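Local coordinates for universal stress protein (Pseudomonas aeruginosa UCBPP-PA14, PDB 7MQ5) that is of unknown function but, as a member of the universal stress protein family, probably takes part in the bacterial response to stress, at residues Ser36-Ser50 with Ser66-Thr80. Numbering follows the deposited sequence.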
ATOM      1  N   SER A  36      -4.814 -10.580 -13.031  0.50 13.08           N
ATOM      2  CA  SER A  36      -3.998 -11.233 -11.973  0.50 11.68           C
ATOM      3  C   SER A  36      -4.793 -12.367 -11.331  0.50 10.70           C
ATOM      4  O   SER A  36      -6.040 -12.307 -11.311  0.50 11.87           O
ATOM      5  CB  SER A  36      -3.589 -10.236 -10.913  0.50 11.81           C
ATOM      6  OG  SER A  36      -2.911 -10.869  -9.831  0.50 12.17           O
ATOM      7  N   HIS A  37      -4.070 -13.348 -10.813  1.00 10.76           N
ATOM      8  CA  HIS A  37      -4.692 -14.463 -10.070  1.00 10.56           C
ATOM      9  C   HIS A  37      -5.043 -13.959  -8.669  1.00 10.55           C
ATOM     10  O   HIS A  37      -4.293 -13.133  -8.118  1.00 11.77           O
ATOM     11  CB  HIS A  37      -3.695 -15.612  -9.990  1.00 10.79           C
ATOM     12  CG  HIS A  37      -4.221 -16.755  -9.206  1.00 10.39           C
ATOM     13  ND1 HIS A  37      -5.097 -17.678  -9.746  1.00 10.51           N
ATOM     14  CD2 HIS A  37      -4.027 -17.110  -7.921  1.00 10.17           C
ATOM     15  CE1 HIS A  37      -5.420 -18.545  -8.805  1.00 10.26           C
ATOM     16  NE2 HIS A  37      -4.782 -18.222  -7.680  1.00 10.50           N
ATOM     17  N   LEU A  38      -6.169 -14.420  -8.135  1.00  9.14           N
ATOM     18  CA  LEU A  38      -6.569 -14.109  -6.747  1.00  9.31           C
ATOM     19  C   LEU A  38      -6.454 -15.366  -5.889  1.00  9.45           C
ATOM     20  O   LEU A  38      -7.107 -16.382  -6.219  1.00 10.46           O
ATOM     21  CB  LEU A  38      -8.011 -13.604  -6.705  1.00 10.11           C
ATOM     22  CG  LEU A  38      -8.299 -12.356  -7.540  1.00 11.45           C
ATOM     23  CD1 LEU A  38      -9.749 -11.923  -7.352  1.00 13.30           C
ATOM     24  CD2 LEU A  38      -7.350 -11.215  -7.190  1.00 11.82           C
ATOM     25  N   HIS A  39      -5.668 -15.296  -4.815  1.00  9.03           N
ATOM     26  CA  HIS A  39      -5.620 -16.379  -3.805  1.00  8.82           C
ATOM     27  C   HIS A  39      -6.333 -15.879  -2.553  1.00  9.13           C
ATOM     28  O   HIS A  39      -5.857 -14.923  -1.914  1.00  9.62           O
ATOM     29  CB  HIS A  39      -4.190 -16.807  -3.518  1.00  9.18           C
ATOM     30  CG  HIS A  39      -4.136 -17.957  -2.571  1.00  9.80           C
ATOM     31  ND1 HIS A  39      -4.541 -19.221  -2.946  1.00 11.00           N
ATOM     32  CD2 HIS A  39      -3.737 -18.042  -1.283  1.00 10.65           C
ATOM     33  CE1 HIS A  39      -4.381 -20.034  -1.920  1.00 11.45           C
ATOM     34  NE2 HIS A  39      -3.891 -19.335  -0.891  1.00 11.47           N
ATOM     35  N   LEU A  40      -7.462 -16.498  -2.231  1.00  8.95           N
ATOM     36  CA  LEU A  40      -8.275 -16.078  -1.069  1.00  9.26           C
ATOM     37  C   LEU A  40      -7.858 -16.888   0.156  1.00  9.56           C
ATOM     38  O   LEU A  40      -7.904 -18.132   0.102  1.00 11.47           O
ATOM     39  CB  LEU A  40      -9.761 -16.292  -1.363  1.00 10.62           C
ATOM     40  CG  LEU A  40     -10.270 -15.834  -2.728  1.00 12.76           C
ATOM     41  CD1 LEU A  40     -11.777 -16.005  -2.824  1.00 15.33           C
ATOM     42  CD2 LEU A  40      -9.872 -14.401  -3.029  1.00 13.31           C
ATOM     43  N   LEU A  41      -7.537 -16.198   1.239  1.00  9.10           N
ATOM     44  CA  LEU A  41      -7.044 -16.868   2.458  1.00  9.23           C
ATOM     45  C   LEU A  41      -7.927 -16.514   3.648  1.00  9.42           C
ATOM     46  O   LEU A  41      -8.135 -15.317   3.911  1.00 10.31           O
ATOM     47  CB  LEU A  41      -5.604 -16.422   2.732  1.00  9.64           C
ATOM     48  CG  LEU A  41      -5.020 -16.837   4.083  1.00 10.88           C
ATOM     49  CD1 LEU A  41      -4.830 -18.348   4.152  1.00 12.75           C
ATOM     50  CD2 LEU A  41      -3.717 -16.099   4.368  1.00 11.22           C
ATOM     51  N   VAL A  42      -8.384 -17.540   4.363  1.00 10.00           N
ATOM     52  CA  VAL A  42      -9.030 -17.343   5.689  1.00 10.52           C
ATOM     53  C   VAL A  42      -8.031 -17.838   6.738  1.00 10.53           C
ATOM     54  O   VAL A  42      -7.594 -18.989   6.636  1.00 11.30           O
ATOM     55  CB  VAL A  42     -10.387 -18.057   5.813  1.00 12.09           C
ATOM     56  CG1 VAL A  42     -10.912 -17.962   7.239  1.00 14.12           C
ATOM     57  CG2 VAL A  42     -11.398 -17.505   4.826  1.00 13.64           C
ATOM     58  N   CYS A  43      -7.708 -16.987   7.704  1.00 10.84           N
ATOM     59  CA  CYS A  43      -6.748 -17.328   8.776  1.00 11.77           C
ATOM     60  C   CYS A  43      -7.529 -17.734  10.024  1.00 11.72           C
ATOM     61  O   CYS A  43      -7.953 -16.849  10.784  1.00 13.74           O
ATOM     62  CB  CYS A  43      -5.835 -16.152   9.084  1.00 12.24           C
ATOM     63  SG  CYS A  43      -4.895 -15.592   7.649  1.00 13.93           S
ATOM     64  N   GLU A  44      -7.729 -19.037  10.204  1.00 12.11           N
ATOM     65  CA  GLU A  44      -8.501 -19.544  11.361  1.00 13.12           C
ATOM     66  C   GLU A  44      -8.265 -21.042  11.484  1.00 13.37           C
ATOM     67  O   GLU A  44      -8.100 -21.709  10.448  1.00 13.94           O
ATOM     68  CB  GLU A  44      -9.996 -19.287  11.169  1.00 13.20           C
ATOM     69  CG  GLU A  44     -10.834 -19.736  12.356  1.00 14.20           C
ATOM     70  CD  GLU A  44     -12.327 -19.498  12.239  1.00 14.01           C
ATOM     71  OE1 GLU A  44     -12.725 -18.499  11.598  1.00 15.37           O
ATOM     72  OE2 GLU A  44     -13.092 -20.313  12.806  1.00 16.22           O
ATOM     73  N   LYS A  45      -8.287 -21.539  12.714  1.00 14.84           N
ATOM     74  CA  LYS A  45      -8.130 -22.991  12.957  1.00 16.53           C
ATOM     75  C   LYS A  45      -9.488 -23.668  13.182  1.00 17.27           C
ATOM     76  O   LYS A  45      -9.701 -24.754  12.621  1.00 19.17           O
ATOM     77  CB  LYS A  45      -7.268 -23.220  14.202  1.00 18.45           C
ATOM     78  CG  LYS A  45      -6.995 -24.679  14.542  1.00 23.88           C
ATOM     79  CD  LYS A  45      -6.129 -24.873  15.769  1.00 27.92           C
ATOM     80  CE  LYS A  45      -6.816 -24.494  17.065  1.00 31.54           C
ATOM     81  NZ  LYS A  45      -5.964 -24.765  18.247  1.00 34.97           N
ATOM     82  N   ARG A  46     -10.395 -23.034  13.931  1.00 15.37           N
ATOM     83  CA  ARG A  46     -11.566 -23.802  14.444  1.00 15.98           C
ATOM     84  C   ARG A  46     -12.609 -24.176  13.383  1.00 16.87           C
ATOM     85  O   ARG A  46     -12.863 -25.393  13.198  1.00 18.87           O
ATOM     86  CB  ARG A  46     -12.258 -23.033  15.572  1.00 15.57           C
ATOM     87  CG  ARG A  46     -13.489 -23.752  16.111  1.00 16.88           C
ATOM     88  CD  ARG A  46     -14.078 -23.096  17.337  1.00 18.40           C
ATOM     89  NE  ARG A  46     -14.561 -21.756  17.078  1.00 18.42           N
ATOM     90  CZ  ARG A  46     -15.825 -21.415  16.838  1.00 17.80           C
ATOM     91  NH1 ARG A  46     -16.783 -22.324  16.828  1.00 19.86           N
ATOM     92  NH2 ARG A  46     -16.120 -20.146  16.610  1.00 19.95           N
ATOM     93  N   ARG A  47     -13.281 -23.198  12.789  1.00 15.76           N
ATOM     94  CA  ARG A  47     -14.419 -23.551  11.900  1.00 15.71           C
ATOM     95  C   ARG A  47     -13.926 -24.010  10.524  1.00 16.00           C
ATOM     96  O   ARG A  47     -12.909 -23.506  10.049  1.00 19.96           O
ATOM     97  CB  ARG A  47     -15.374 -22.366  11.781  1.00 15.94           C
ATOM     98  CG  ARG A  47     -16.045 -22.002  13.096  1.00 16.68           C
ATOM     99  CD  ARG A  47     -16.782 -20.688  13.011  1.00 17.38           C
ATOM    100  NE  ARG A  47     -15.853 -19.602  12.736  1.00 16.02           N
ATOM    101  CZ  ARG A  47     -16.198 -18.329  12.590  1.00 17.09           C
ATOM    102  NH1 ARG A  47     -15.281 -17.414  12.343  1.00 16.92           N
ATOM    103  NH2 ARG A  47     -17.466 -17.972  12.672  1.00 20.42           N
ATOM    104  N   ASP A  48     -14.649 -24.943   9.917  1.00 16.36           N
ATOM    105  CA  ASP A  48     -14.331 -25.454   8.561  1.00 17.60           C
ATOM    106  C   ASP A  48     -14.991 -24.505   7.552  1.00 16.55           C
ATOM    107  O   ASP A  48     -16.210 -24.581   7.378  1.00 17.33           O
ATOM    108  CB  ASP A  48     -14.792 -26.902   8.388  1.00 20.13           C
ATOM    109  CG  ASP A  48     -14.428 -27.522   7.051  1.00 20.97           C
ATOM    110  OD1 ASP A  48     -14.031 -26.771   6.155  1.00 23.92           O
ATOM    111  OD2 ASP A  48     -14.541 -28.766   6.929  1.00 26.98           O
ATOM    112  N   HIS A  49     -14.200 -23.630   6.933  1.00 14.76           N
ATOM    113  CA  HIS A  49     -14.751 -22.656   5.952  1.00 15.19           C
ATOM    114  C   HIS A  49     -14.638 -23.187   4.516  1.00 14.58           C
ATOM    115  O   HIS A  49     -14.899 -22.402   3.599  1.00 15.15           O
ATOM    116  CB  HIS A  49     -14.040 -21.304   6.083  1.00 14.53           C
ATOM    117  CG  HIS A  49     -14.255 -20.636   7.391  1.00 14.09           C
ATOM    118  ND1 HIS A  49     -15.491 -20.165   7.768  1.00 14.96           N
ATOM    119  CD2 HIS A  49     -13.399 -20.319   8.383  1.00 13.81           C
ATOM    120  CE1 HIS A  49     -15.391 -19.599   8.954  1.00 15.30           C
ATOM    121  NE2 HIS A  49     -14.110 -19.665   9.347  1.00 14.56           N
ATOM    122  N   SER A  50     -14.335 -24.479   4.337  1.00 16.45           N
ATOM    123  CA  SER A  50     -14.071 -25.047   2.988  1.00 17.58           C
ATOM    124  C   SER A  50     -15.267 -24.862   2.046  1.00 16.68           C
ATOM    125  O   SER A  50     -15.054 -24.476   0.878  1.00 17.19           O
ATOM    126  CB  SER A  50     -13.673 -26.503   3.084  1.00 20.20           C
ATOM    127  OG  SER A  50     -14.708 -27.275   3.660  1.00 25.66           O
ATOM    128  N   SER A  66      -9.331 -15.776 -12.251  1.00 12.01           N
ATOM    129  CA  SER A  66      -8.494 -16.943 -11.888  1.00 11.02           C
ATOM    130  C   SER A  66      -8.413 -16.935 -10.355  1.00 10.26           C
ATOM    131  O   SER A  66      -7.966 -15.917  -9.801  1.00 11.01           O
ATOM    132  CB  SER A  66      -7.141 -16.836 -12.526  1.00 11.91           C
ATOM    133  OG  SER A  66      -6.298 -17.916 -12.146  1.00 12.24           O
ATOM    134  N   VAL A  67      -8.872 -18.004  -9.702  1.00 10.23           N
ATOM    135  CA  VAL A  67      -8.993 -17.998  -8.219  1.00 10.34           C
ATOM    136  C   VAL A  67      -8.540 -19.322  -7.610  1.00  9.93           C
ATOM    137  O   VAL A  67      -8.855 -20.389  -8.146  1.00 11.01           O
ATOM    138  CB  VAL A  67     -10.454 -17.744  -7.803  1.00 12.86           C
ATOM    139  CG1 VAL A  67     -10.594 -17.579  -6.295  1.00 12.98           C
ATOM    140  CG2 VAL A  67     -11.063 -16.563  -8.535  1.00 15.22           C
ATOM    141  N   SER A  68      -7.863 -19.228  -6.476  1.00  9.57           N
ATOM    142  CA  SER A  68      -7.556 -20.383  -5.597  1.00  9.92           C
ATOM    143  C   SER A  68      -7.901 -19.936  -4.176  1.00  9.66           C
ATOM    144  O   SER A  68      -8.028 -18.720  -3.922  1.00  9.75           O
ATOM    145  CB  SER A  68      -6.136 -20.886  -5.719  1.00 11.69           C
ATOM    146  OG  SER A  68      -5.192 -19.868  -5.451  1.00 11.25           O
ATOM    147  N   THR A  69      -8.100 -20.892  -3.285  1.00 10.31           N
ATOM    148  CA  THR A  69      -8.494 -20.563  -1.898  1.00 10.73           C
ATOM    149  C   THR A  69      -7.754 -21.477  -0.929  1.00 10.76           C
ATOM    150  O   THR A  69      -7.330 -22.598  -1.307  1.00 12.10           O
ATOM    151  CB  THR A  69     -10.006 -20.730  -1.654  1.00 12.38           C
ATOM    152  OG1 THR A  69     -10.360 -22.111  -1.729  1.00 16.09           O
ATOM    153  CG2 THR A  69     -10.872 -19.960  -2.624  1.00 13.33           C
ATOM    154  N   ASN A  70      -7.659 -21.014   0.302  1.00 10.60           N
ATOM    155  CA  ASN A  70      -7.092 -21.858   1.362  1.00 10.28           C
ATOM    156  C   ASN A  70      -7.493 -21.309   2.727  1.00 10.55           C
ATOM    157  O   ASN A  70      -7.729 -20.111   2.867  1.00 11.13           O
ATOM    158  CB  ASN A  70      -5.569 -21.938   1.281  1.00 11.55           C
ATOM    159  CG  ASN A  70      -4.996 -23.048   2.134  1.00 12.93           C
ATOM    160  OD1 ASN A  70      -5.601 -24.110   2.294  1.00 14.99           O
ATOM    161  ND2 ASN A  70      -3.811 -22.822   2.665  1.00 13.64           N
ATOM    162  N   GLN A  71      -7.560 -22.213   3.685  1.00 11.13           N
ATOM    163  CA  GLN A  71      -7.736 -21.865   5.101  1.00 11.49           C
ATOM    164  C   GLN A  71      -6.477 -22.364   5.807  1.00 11.62           C
ATOM    165  O   GLN A  71      -6.083 -23.511   5.568  1.00 13.61           O
ATOM    166  CB  GLN A  71      -8.994 -22.498   5.679  1.00 12.34           C
ATOM    167  CG  GLN A  71      -9.169 -22.172   7.146  1.00 13.27           C
ATOM    168  CD  GLN A  71     -10.452 -22.705   7.727  1.00 14.83           C
ATOM    169  OE1 GLN A  71     -11.348 -23.149   7.004  1.00 15.91           O
ATOM    170  NE2 GLN A  71     -10.548 -22.643   9.047  1.00 15.16           N
ATOM    171  N   ALA A  72      -5.863 -21.520   6.624  1.00 11.44           N
ATOM    172  CA  ALA A  72      -4.610 -21.889   7.305  1.00 12.23           C
ATOM    173  C   ALA A  72      -4.521 -21.183   8.651  1.00 12.27           C
ATOM    174  O   ALA A  72      -5.253 -20.207   8.902  1.00 12.73           O
ATOM    175  CB  ALA A  72      -3.438 -21.504   6.436  1.00 13.47           C
ATOM    176  N   TRP A  73      -3.630 -21.687   9.489  1.00 12.94           N
ATOM    177  CA  TRP A  73      -3.355 -21.036  10.782  1.00 13.67           C
ATOM    178  C   TRP A  73      -2.044 -21.554  11.334  1.00 15.43           C
ATOM    179  O   TRP A  73      -1.945 -22.770  11.580  1.00 17.67           O
ATOM    180  CB  TRP A  73      -4.451 -21.259  11.833  1.00 15.18           C
ATOM    181  CG  TRP A  73      -4.062 -20.547  13.088  1.00 16.20           C
ATOM    182  CD1 TRP A  73      -3.347 -21.035  14.144  1.00 17.30           C
ATOM    183  CD2 TRP A  73      -4.209 -19.139  13.323  1.00 15.15           C
ATOM    184  NE1 TRP A  73      -3.084 -20.034  15.038  1.00 18.36           N
ATOM    185  CE2 TRP A  73      -3.600 -18.856  14.562  1.00 17.25           C
ATOM    186  CE3 TRP A  73      -4.841 -18.099  12.631  1.00 14.78           C
ATOM    187  CZ2 TRP A  73      -3.604 -17.574  15.115  1.00 16.69           C
ATOM    188  CZ3 TRP A  73      -4.842 -16.836  13.180  1.00 15.38           C
ATOM    189  CH2 TRP A  73      -4.225 -16.575  14.401  1.00 16.71           C
ATOM    190  N   LYS A  74      -1.072 -20.664  11.490  1.00 16.17           N
ATOM    191  CA  LYS A  74       0.117 -21.085  12.267  1.00 19.48           C
ATOM    192  C   LYS A  74       0.671 -19.876  13.033  1.00 18.83           C
ATOM    193  O   LYS A  74       1.008 -18.851  12.417  1.00 19.50           O
ATOM    194  CB  LYS A  74       1.158 -21.819  11.417  1.00 24.00           C
ATOM    195  CG  LYS A  74       2.283 -22.453  12.230  1.00 29.11           C
ATOM    196  CD  LYS A  74       3.306 -23.217  11.419  1.00 32.43           C
ATOM    197  CE  LYS A  74       4.416 -23.789  12.276  1.00 39.43           C
ATOM    198  NZ  LYS A  74       5.124 -22.732  13.037  1.00 43.51           N
ATOM    199  N   ASP A  75       0.620 -19.989  14.357  1.00 21.23           N
ATOM    200  CA  ASP A  75       1.244 -19.064  15.340  1.00 23.24           C
ATOM    201  C   ASP A  75       0.466 -17.755  15.482  1.00 20.73           C
ATOM    202  O   ASP A  75       0.053 -17.437  16.613  1.00 26.53           O
ATOM    203  CB  ASP A  75       2.714 -18.830  14.983  1.00 24.69           C
ATOM    204  CG  ASP A  75       3.564 -20.084  15.106  1.00 29.39           C
ATOM    205  OD1 ASP A  75       3.264 -20.905  15.989  1.00 33.42           O
ATOM    206  OD2 ASP A  75       4.498 -20.248  14.295  1.00 36.43           O
ATOM    207  N   SER A  76       0.311 -17.002  14.399  1.00 19.05           N
ATOM    208  CA  SER A  76      -0.345 -15.679  14.511  1.00 17.43           C
ATOM    209  C   SER A  76      -0.981 -15.307  13.178  1.00 15.26           C
ATOM    210  O   SER A  76      -0.697 -15.955  12.156  1.00 15.43           O
ATOM    211  CB  SER A  76       0.646 -14.616  14.925  1.00 18.65           C
ATOM    212  OG  SER A  76       1.566 -14.372  13.867  1.00 17.77           O
ATOM    213  N   LEU A  77      -1.779 -14.256  13.193  1.00 15.84           N
ATOM    214  CA  LEU A  77      -2.454 -13.792  11.966  1.00 15.30           C
ATOM    215  C   LEU A  77      -1.406 -13.308  10.951  1.00 14.42           C
ATOM    216  O   LEU A  77      -1.387 -13.820   9.820  1.00 12.97           O
ATOM    217  CB  LEU A  77      -3.437 -12.692  12.367  1.00 18.06           C
ATOM    218  CG  LEU A  77      -4.204 -12.045  11.222  1.00 18.25           C
ATOM    219  CD1 LEU A  77      -5.013 -13.075  10.461  1.00 18.54           C
ATOM    220  CD2 LEU A  77      -5.118 -10.953  11.757  1.00 22.52           C
ATOM    221  N   HIS A  78      -0.503 -12.420  11.356  1.00 14.07           N
ATOM    222  CA  HIS A  78       0.464 -11.911  10.349  1.00 13.79           C
ATOM    223  C   HIS A  78       1.386 -13.036   9.854  1.00 12.84           C
ATOM    224  O   HIS A  78       1.746 -13.022   8.669  1.00 13.31           O
ATOM    225  CB  HIS A  78       1.257 -10.724  10.887  1.00 14.68           C
ATOM    226  CG  HIS A  78       2.292 -11.080  11.895  1.00 16.59           C
ATOM    227  ND1 HIS A  78       1.990 -11.261  13.226  1.00 18.73           N
ATOM    228  CD2 HIS A  78       3.619 -11.276  11.765  1.00 18.93           C
ATOM    229  CE1 HIS A  78       3.097 -11.556  13.879  1.00 20.88           C
ATOM    230  NE2 HIS A  78       4.111 -11.578  13.003  1.00 21.56           N
ATOM    231  N   GLN A  79       1.764 -13.974  10.716  1.00 13.71           N
ATOM    232  CA  GLN A  79       2.656 -15.066  10.246  1.00 13.47           C
ATOM    233  C   GLN A  79       1.908 -15.977   9.268  1.00 12.59           C
ATOM    234  O   GLN A  79       2.530 -16.451   8.294  1.00 12.84           O
ATOM    235  CB  GLN A  79       3.216 -15.832  11.436  1.00 15.83           C
ATOM    236  CG  GLN A  79       4.315 -15.051  12.138  1.00 19.44           C
ATOM    237  CD  GLN A  79       4.751 -15.722  13.407  1.00 23.24           C
ATOM    238  OE1 GLN A  79       5.840 -16.283  13.482  1.00 31.27           O
ATOM    239  NE2 GLN A  79       3.871 -15.717  14.393  1.00 22.93           N
ATOM    240  N   THR A  80       0.618 -16.207   9.509  1.00 12.15           N
ATOM    241  CA  THR A  80      -0.183 -17.060   8.594  1.00 11.75           C
ATOM    242  C   THR A  80      -0.263 -16.385   7.218  1.00 10.53           C
ATOM    243  O   THR A  80      -0.069 -17.052   6.180  1.00 11.39           O
ATOM    244  CB  THR A  80      -1.575 -17.316   9.173  1.00 12.46           C
ATOM    245  OG1 THR A  80      -1.447 -17.958  10.440  1.00 13.73           O
ATOM    246  CG2 THR A  80      -2.415 -18.168   8.259  1.00 12.74           C
TER
HETATM  247  O   HOH W   1      -8.197 -13.148 -12.470  1.00 18.97           O
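Leu40 CD1 lies obliquely against both Val67 CG1 and Thr69 CG2 on one face of the sheet; on the other, Leu41 CD1 touches Ala72 CB. Where strand 37-43 ends beside the first turn of helix 77-88, Leu77 CD1 presses on Cys43 CB at a tight 3.5 Å, and Cys43 SG lies against Thr80 CG2. Strands 37-43 and 67-72 run parallel and in register, Leu38 to Cys43 facing Val67 to Ala72, with backbone bonds alternating from Leu38 N to Ser66 O through to Ala72 N and Val42 O. At the start of the pair two histidines share one hydroxyl. With CG of both swung opposite their backbone nitrogens (chi1 178° and -176°), the rings reach across to strand 67-72, and Ser68 OG sits 2.8 Å from His37 NE2 and 2.7 Å from His39 ND1, near both ring planes. The other nitrogen of His37, ND1, bonds Ser66 OG at 2.7 Å, so the ring is pinned from two sides. At the far end Gln71, fully extended, lays its amide into the loop after strand 37-43. Gln71 NE2 gives one proton to Arg47 O, 2.7 Å away and nearly straight, and the other to Glu44 O from above that carbonyl's plane; Gln71 OE1 takes His49 N at 2.9 Å on an in-plane lone pair. Within the loop Arg47 grips the Glu44 carboxylate side-on, His49 NE2 reaches Glu44 OE1 from the opposite face to Arg47 NH1, and Arg47 NH1 also forms a salt bridge with Asp17. Glu84 OE2 of helix 77-88 is hydrogen-bonded to His39 NE2 and Asn70 ND2. The two strands belong to a right-handed beta-alpha-beta crossover connected by helix 50-62, which covers Leu40, Val67 and Thr69; helix 77-88 covers Leu41 and Cys43, and strand 37-43 lies between edge strand 67-72 and strand 9-13.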